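Local coordinates for protein thermosome subunit (Methanococcoides burtonii, PDB 3AQ1) that probably binds unfolded proteins and helps them fold with the hydrolysis of ATP, as a group II chaperonin of the TCP-1 family, at residues Gly429-Val432 with Val437-Met440; Ile398-Ala403 with Asp412-Leu417; Ala108-Thr113 with Asp444-Leu449. One frame throughout, in Å; residues are numbered along the deposited sequence.

Interaction 1: Gly429-Val432 with Val437-Met440; sequences GLNV and VVDM
Gly429 and Val438 face each other as an antiparallel hydrogen-bonded pair and form the tight part of this contact. Gly429 N donates a hydrogen bond to Val438 O (3.1 Å), and Val438 N donates one to Gly429 O (3.0 Å), both nearly straight (169° and 164°). The same Gly429 O also receives a CA-H from Val437, whose CA is 3.4 Å from Gly429 O. On the face that carries the Val438 side chain, Met440 curls over the bare backbone of the glycine. Met440 CG sits beside its own backbone N (chi1 -71°) and 3.5 Å from Gly429 CA. Bends further along the chain set Met440 SD 3.5 Å from Leu430 O. Met440 CE reaches Asn431 CB at 3.8 Å. Shortening Met440 to an alanine would take away CG, SD and CE, and is likely to leave Gly429 and Asn431 CB without their cover and open a gap where the thioether lies. The two strands, 428-430 and 437-439, make a short beta hairpin, which, as in other group II chaperonins, probably belongs to the equatorial domain. Leu430 and Val437, a non-hydrogen-bonded pair, turn their side chains to the other face, against helix 410-422. Toward the turn the strands part and the packing thins. Asn431 CB meets Val438 CG2 at 3.8 Å, both residues being partly exposed. Asn431 OD1 accepts the backbone N-H groups of Tyr433 and Thr434, as in an Asx turn, which anchors its amide at the start of the connection.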
loop_
_atom_site.group_PDB
_atom_site.type_symbol
_atom_site.label_atom_id
_atom_site.label_comp_id
_atom_site.label_asym_id
_atom_site.label_seq_id
_atom_site.Cartn_x
_atom_site.Cartn_y
_atom_site.Cartn_z
ATOM N N GLY A 429 20.050 -13.839 9.138
ATOM C CA GLY A 429 20.574 -12.767 8.308
ATOM C C GLY A 429 21.384 -11.758 9.105
ATOM O O GLY A 429 21.419 -11.797 10.349
ATOM N N LEU A 430 22.036 -10.843 8.397
ATOM C CA LEU A 430 22.881 -9.853 9.054
ATOM C C LEU A 430 22.054 -8.728 9.663
ATOM O O LEU A 430 21.265 -8.090 8.980
ATOM C CB LEU A 430 23.917 -9.283 8.085
ATOM C CG LEU A 430 24.795 -8.153 8.648
ATOM C CD1 LEU A 430 25.463 -8.573 9.954
ATOM C CD2 LEU A 430 25.838 -7.681 7.632
ATOM N N ASN A 431 22.221 -8.494 10.959
ATOM C CA ASN A 431 21.641 -7.318 11.586
ATOM C C ASN A 431 22.613 -6.168 11.424
ATOM O O ASN A 431 23.566 -6.068 12.186
ATOM C CB ASN A 431 21.397 -7.565 13.073
ATOM C CG ASN A 431 20.875 -6.342 13.775
ATOM O OD1 ASN A 431 21.225 -5.219 13.422
ATOM N ND2 ASN A 431 20.028 -6.548 14.775
ATOM N N VAL A 432 22.382 -5.302 10.442
ATOM C CA VAL A 432 23.431 -4.370 10.022
ATOM C C VAL A 432 23.987 -3.482 11.147
ATOM O O VAL A 432 25.140 -3.036 11.088
ATOM C CB VAL A 432 23.011 -3.534 8.800
ATOM C CG1 VAL A 432 23.796 -2.226 8.747
ATOM C CG2 VAL A 432 23.237 -4.334 7.529
ATOM N N VAL A 437 24.873 -11.954 13.196
ATOM C CA VAL A 437 23.908 -12.724 12.435
ATOM C C VAL A 437 22.870 -13.315 13.381
ATOM O O VAL A 437 23.211 -14.006 14.337
ATOM C CB VAL A 437 24.572 -13.857 11.675
ATOM C CG1 VAL A 437 23.507 -14.741 11.076
ATOM C CG2 VAL A 437 25.480 -13.306 10.602
ATOM N N VAL A 438 21.599 -13.041 13.112
ATOM C CA VAL A 438 20.534 -13.408 14.038
ATOM C C VAL A 438 19.237 -13.744 13.300
ATOM O O VAL A 438 19.174 -13.617 12.066
ATOM C CB VAL A 438 20.281 -12.273 15.056
ATOM C CG1 VAL A 438 21.411 -12.214 16.094
ATOM C CG2 VAL A 438 20.138 -10.933 14.345
ATOM N N ASP A 439 18.217 -14.179 14.051
ATOM C CA ASP A 439 16.897 -14.502 13.482
ATOM C C ASP A 439 16.177 -13.227 13.013
ATOM O O ASP A 439 15.614 -12.488 13.820
ATOM C CB ASP A 439 16.038 -15.266 14.500
ATOM C CG ASP A 439 14.811 -15.912 13.872
ATOM O OD1 ASP A 439 14.087 -15.219 13.130
ATOM O OD2 ASP A 439 14.571 -17.115 14.120
ATOM N N MET A 440 16.206 -12.967 11.711
ATOM C CA MET A 440 15.727 -11.693 11.193
ATOM C C MET A 440 14.229 -11.471 11.411
ATOM O O MET A 440 13.753 -10.330 11.375
ATOM C CB MET A 440 16.092 -11.539 9.716
ATOM C CG MET A 440 17.584 -11.315 9.463
ATOM S SD MET A 440 18.193 -9.663 9.806
ATOM C CE MET A 440 18.730 -9.816 11.494
#

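Interaction 2: Ile398-Ala403 with Asp412-Leu417; sequences IPVALA and DIMVEL
Val400 and Met414 meet with their side chains at about a right angle, and the other apolar groups of the two helices gather beside this crossing. The valine offers CG2, which lies beside its own backbone N, anti to the carbonyl carbon, and Val400 CG2 touches Met414 CG at 3.6 Å. Met414 starts off to the flank of its helix, but bends at chi2 (-45°) and chi3 carry the sulfur back across the interface, where Met414 SD comes to 3.7 Å from Pro399 CB and 4.0 Å from Val400 CG2. Pro399 thus has the thioether at its CB, and Leu417 CD1 reaches Pro399 CB at 4.1 Å. Further along, the methyl of Ala403 points at Ile413, and Ala403 CB lies 4.0 Å from Ile413 CG1. The small Ala403 stands where the backbones come nearest, Ala403 CA being 6.9 Å from Ile413 CA. Helices 397-405 and 410-422 follow one another through a short connection and form a helical hairpin, their segment axes 9.9 Å apart at an angle of 135°, roughly antiparallel but well splayed. Val367 of helix 364-378 touches both Pro399 and Leu417, and Leu430 of the neighbouring hairpin strand packs on Ala403 and Ile413. Every contact between the two segments joins carbon to carbon or carbon to sulfur, so cohesion here rests on shape and on the exclusion of water from Pro399, Ala403, Ile413 and Leu417 rather than on directional bonds.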
loop_
_atom_site.group_PDB
_atom_site.type_symbol
_atom_site.label_atom_id
_atom_site.label_comp_id
_atom_site.label_asym_id
_atom_site.label_seq_id
_atom_site.Cartn_x
_atom_site.Cartn_y
_atom_site.Cartn_z
ATOM N N ILE A 398 24.233 -9.694 -2.469
ATOM C CA ILE A 398 23.356 -8.881 -1.625
ATOM C C ILE A 398 23.821 -8.863 -0.172
ATOM O O ILE A 398 24.035 -7.795 0.388
ATOM C CB ILE A 398 21.849 -9.321 -1.734
ATOM C CG1 ILE A 398 21.181 -8.706 -2.961
ATOM C CG2 ILE A 398 21.069 -8.860 -0.541
ATOM C CD1 ILE A 398 21.811 -9.081 -4.266
ATOM N N PRO A 399 23.991 -10.042 0.448
ATOM C CA PRO A 399 24.500 -10.068 1.827
ATOM C C PRO A 399 25.905 -9.485 1.908
ATOM O O PRO A 399 26.230 -8.842 2.902
ATOM C CB PRO A 399 24.584 -11.559 2.158
ATOM C CG PRO A 399 23.891 -12.255 1.066
ATOM C CD PRO A 399 23.920 -11.387 -0.131
ATOM N N VAL A 400 26.730 -9.723 0.888
ATOM C CA VAL A 400 28.093 -9.221 0.895
ATOM C C VAL A 400 28.102 -7.701 0.849
ATOM O O VAL A 400 28.899 -7.058 1.537
ATOM C CB VAL A 400 28.946 -9.795 -0.259
ATOM C CG1 VAL A 400 30.186 -8.940 -0.470
ATOM C CG2 VAL A 400 29.337 -11.241 0.027
ATOM N N ALA A 401 27.209 -7.118 0.055
ATOM C CA ALA A 401 27.070 -5.659 0.060
ATOM C C ALA A 401 26.576 -5.132 1.410
ATOM O O ALA A 401 27.071 -4.113 1.888
ATOM C CB ALA A 401 26.187 -5.181 -1.066
ATOM N N LEU A 402 25.629 -5.825 2.042
ATOM C CA LEU A 402 25.188 -5.404 3.372
ATOM C C LEU A 402 26.363 -5.309 4.346
ATOM O O LEU A 402 26.509 -4.315 5.045
ATOM C CB LEU A 402 24.092 -6.323 3.926
ATOM C CG LEU A 402 22.738 -6.191 3.227
ATOM C CD1 LEU A 402 21.737 -7.252 3.698
ATOM C CD2 LEU A 402 22.193 -4.778 3.415
ATOM N N ALA A 403 27.201 -6.343 4.381
ATOM C CA ALA A 403 28.361 -6.366 5.268
ATOM C C ALA A 403 29.314 -5.221 4.963
ATOM O O ALA A 403 29.769 -4.530 5.870
ATOM C CB ALA A 403 29.091 -7.693 5.155
ATOM N N ASP A 412 33.744 -12.937 7.177
ATOM C CA ASP A 412 33.244 -13.324 8.483
ATOM C C ASP A 412 31.742 -13.574 8.459
ATOM O O ASP A 412 31.271 -14.593 8.968
ATOM C CB ASP A 412 33.569 -12.245 9.517
ATOM C CG ASP A 412 34.878 -12.500 10.224
ATOM O OD1 ASP A 412 35.679 -13.297 9.697
ATOM O OD2 ASP A 412 35.103 -11.910 11.306
ATOM N N ILE A 413 31.000 -12.636 7.874
ATOM C CA ILE A 413 29.542 -12.711 7.827
ATOM C C ILE A 413 29.036 -13.850 6.942
ATOM O O ILE A 413 28.068 -14.525 7.297
ATOM C CB ILE A 413 28.917 -11.401 7.313
ATOM C CG1 ILE A 413 29.325 -10.214 8.197
ATOM C CG2 ILE A 413 27.404 -11.547 7.209
ATOM C CD1 ILE A 413 28.873 -10.349 9.604
ATOM N N MET A 414 29.687 -14.051 5.796
ATOM C CA MET A 414 29.287 -15.092 4.848
ATOM C C MET A 414 29.533 -16.498 5.388
ATOM O O MET A 414 28.722 -17.409 5.192
ATOM C CB MET A 414 29.975 -14.910 3.486
ATOM C CG MET A 414 29.409 -13.762 2.642
ATOM S SD MET A 414 27.599 -13.707 2.587
ATOM C CE MET A 414 27.216 -15.309 1.877
ATOM N N VAL A 415 30.663 -16.678 6.059
ATOM C CA VAL A 415 30.944 -17.941 6.713
ATOM C C VAL A 415 29.815 -18.234 7.684
ATOM O O VAL A 415 29.203 -19.295 7.651
ATOM C CB VAL A 415 32.295 -17.880 7.446
ATOM C CG1 VAL A 415 32.423 -18.994 8.489
ATOM C CG2 VAL A 415 33.433 -17.913 6.429
ATOM N N GLU A 416 29.519 -17.261 8.530
ATOM C CA GLU A 416 28.512 -17.438 9.554
ATOM C C GLU A 416 27.109 -17.621 8.951
ATOM O O GLU A 416 26.316 -18.406 9.471
ATOM C CB GLU A 416 28.577 -16.278 10.553
ATOM C CG GLU A 416 27.506 -16.289 11.623
ATOM C CD GLU A 416 27.593 -17.516 12.505
ATOM O OE1 GLU A 416 28.569 -18.283 12.345
ATOM O OE2 GLU A 416 26.687 -17.715 13.352
ATOM N N LEU A 417 26.806 -16.922 7.855
ATOM C CA LEU A 417 25.505 -17.106 7.201
ATOM C C LEU A 417 25.380 -18.487 6.562
ATOM O O LEU A 417 24.340 -19.141 6.678
ATOM C CB LEU A 417 25.191 -16.006 6.180
ATOM C CG LEU A 417 24.876 -14.639 6.796
ATOM C CD1 LEU A 417 24.757 -13.562 5.743
ATOM C CD2 LEU A 417 23.634 -14.685 7.677
#

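Interaction 3: Ala108-Thr113 with Asp444-Leu449; sequences AGTAIT and DVIEPL
Thr110 touches both Asp444 and Ile446 with its methyl group, joining the C-terminal part of helix 101-109 to the chain entering strand 446-448, an outer strand, within this chain, of a small antiparallel sheet. By analogy with other group II chaperonins this is probably where the intermediate domain meets the equatorial domain. The threonine rotamer divides its two branches. With chi1 at 74°, OG1 sits between the backbone N and the carbonyl carbon and hydrogen-bonds to the carbonyl O of Ile107, three residues earlier, whereas CG2 lies anti to the carbonyl carbon and turns to the strand. The polar branch thus serves the helix, and the methyl alone does the touching across the contact. Gly109 to Ile112 form a type I beta turn, closed by Ile112 N to Gly109 O at 3.1 Å. Ile446 meets the threonine at about a right angle, with Ile446 CG1 beside its own backbone N and 3.8 Å from Thr110 CG2. The isoleucine also packs on Val358 and Val360 of strand 357-360 and on Trp441. Asp444 OD1 makes a salt bridge to NZ of Lys106, from the same helix 101-109, so this carboxylate too is drawn to the helix. The contact is small: 112 Å² is buried, both sides summed, and Thr110 CG2 rests 3.7 Å from Asp444 O and 4.4 Å from Asp444 CB.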
loop_
_atom_site.group_PDB
_atom_site.type_symbol
_atom_site.label_atom_id
_atom_site.label_comp_id
_atom_site.label_asym_id
_atom_site.label_seq_id
_atom_site.Cartn_x
_atom_site.Cartn_y
_atom_site.Cartn_z
ATOM N N ALA A 108 3.180 -4.450 10.630
ATOM C CA ALA A 108 2.906 -3.015 10.667
ATOM C C ALA A 108 3.946 -2.244 11.487
ATOM O O ALA A 108 4.361 -1.154 11.101
ATOM C CB ALA A 108 1.489 -2.741 11.201
ATOM N N GLY A 109 4.356 -2.810 12.617
ATOM C CA GLY A 109 5.410 -2.225 13.429
ATOM C C GLY A 109 6.640 -1.815 12.626
ATOM O O GLY A 109 7.241 -0.778 12.891
ATOM N N THR A 110 7.017 -2.617 11.635
ATOM C CA THR A 110 8.233 -2.352 10.878
ATOM C C THR A 110 8.194 -1.029 10.110
ATOM O O THR A 110 9.246 -0.471 9.775
ATOM C CB THR A 110 8.562 -3.489 9.882
ATOM O OG1 THR A 110 7.662 -3.443 8.761
ATOM C CG2 THR A 110 8.497 -4.853 10.562
ATOM N N ALA A 111 7.000 -0.526 9.820
ATOM C CA ALA A 111 6.874 0.709 9.032
ATOM C C ALA A 111 6.832 1.971 9.900
ATOM O O ALA A 111 6.789 3.097 9.397
ATOM C CB ALA A 111 5.656 0.646 8.094
ATOM N N ILE A 112 6.885 1.763 11.206
ATOM C CA ILE A 112 6.657 2.816 12.173
ATOM C C ILE A 112 7.898 2.983 13.034
ATOM O O ILE A 112 8.061 2.303 14.050
ATOM C CB ILE A 112 5.438 2.456 13.076
ATOM C CG1 ILE A 112 4.224 2.065 12.218
ATOM C CG2 ILE A 112 5.120 3.584 14.052
ATOM C CD1 ILE A 112 2.982 1.719 13.032
ATOM N N THR A 113 8.774 3.893 12.633
ATOM C CA THR A 113 10.065 4.024 13.301
ATOM C C THR A 113 10.646 5.435 13.215
ATOM O O THR A 113 10.111 6.302 12.527
ATOM C CB THR A 113 11.076 3.005 12.742
ATOM O OG1 THR A 113 10.879 2.871 11.325
ATOM C CG2 THR A 113 10.890 1.641 13.409
ATOM N N ASP A 444 12.485 -8.204 13.477
ATOM C CA ASP A 444 11.595 -7.271 12.785
ATOM C C ASP A 444 12.201 -6.680 11.508
ATOM O O ASP A 444 12.050 -5.488 11.219
ATOM C CB ASP A 444 11.157 -6.168 13.747
ATOM C CG ASP A 444 10.459 -6.722 14.981
ATOM O OD1 ASP A 444 9.737 -7.738 14.845
ATOM O OD2 ASP A 444 10.633 -6.148 16.084
ATOM N N VAL A 445 12.888 -7.522 10.748
ATOM C CA VAL A 445 13.359 -7.106 9.446
ATOM C C VAL A 445 12.621 -7.896 8.379
ATOM O O VAL A 445 13.139 -8.878 7.856
ATOM C CB VAL A 445 14.880 -7.293 9.291
ATOM C CG1 VAL A 445 15.339 -6.653 8.007
ATOM C CG2 VAL A 445 15.616 -6.676 10.478
ATOM N N ILE A 446 11.401 -7.455 8.070
ATOM C CA ILE A 446 10.543 -8.134 7.102
ATOM C C ILE A 446 10.540 -7.455 5.728
ATOM O O ILE A 446 10.577 -6.231 5.623
ATOM C CB ILE A 446 9.096 -8.217 7.605
ATOM C CG1 ILE A 446 9.067 -8.326 9.125
ATOM C CG2 ILE A 446 8.392 -9.415 7.002
ATOM C CD1 ILE A 446 9.559 -9.640 9.633
ATOM N N GLU A 447 10.506 -8.268 4.681
ATOM C CA GLU A 447 10.382 -7.777 3.310
ATOM C C GLU A 447 9.231 -8.513 2.613
ATOM O O GLU A 447 9.044 -9.716 2.801
ATOM C CB GLU A 447 11.695 -7.955 2.528
ATOM C CG GLU A 447 12.859 -7.068 2.984
ATOM C CD GLU A 447 14.198 -7.483 2.364
ATOM O OE1 GLU A 447 14.279 -8.570 1.750
ATOM O OE2 GLU A 447 15.181 -6.725 2.493
ATOM N N PRO A 448 8.449 -7.793 1.805
ATOM C CA PRO A 448 7.295 -8.423 1.164
ATOM C C PRO A 448 7.766 -9.364 0.066
ATOM O O PRO A 448 8.702 -9.016 -0.652
ATOM C CB PRO A 448 6.556 -7.242 0.533
ATOM C CG PRO A 448 7.242 -6.004 1.037
ATOM C CD PRO A 448 8.631 -6.406 1.362
ATOM N N LEU A 449 7.135 -10.529 -0.061
ATOM C CA LEU A 449 7.480 -11.452 -1.137
ATOM C C LEU A 449 7.504 -10.780 -2.517
ATOM O O LEU A 449 8.437 -10.982 -3.290
ATOM C CB LEU A 449 6.528 -12.648 -1.168
ATOM C CG LEU A 449 6.899 -13.694 -2.228
ATOM C CD1 LEU A 449 8.258 -14.277 -1.931
ATOM C CD2 LEU A 449 5.876 -14.793 -2.304
#

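Along the chain interaction 2 comes before interaction 1, and both fall between the two segments of interaction 3, which have 330 residues between them. Interactions 1 and 2 are neighbours, their centres 10 Å apart: strand 428-430 follows helix 410-422 in the chain after a short loop, and Leu417 CD2 lies 3.4 Å from Val437 CG1, so helical hairpin and beta hairpin pack as one unit. Interaction 3 lies 14 Å from interaction 1 and 21 Å from interaction 2, centre to centre. A probable hydrogen bond, Met440 O to Val445 N at 3.0 Å, ties it to the beta hairpin. The series thus leads from the outer part of the presumed equatorial domain toward the middle of the chain.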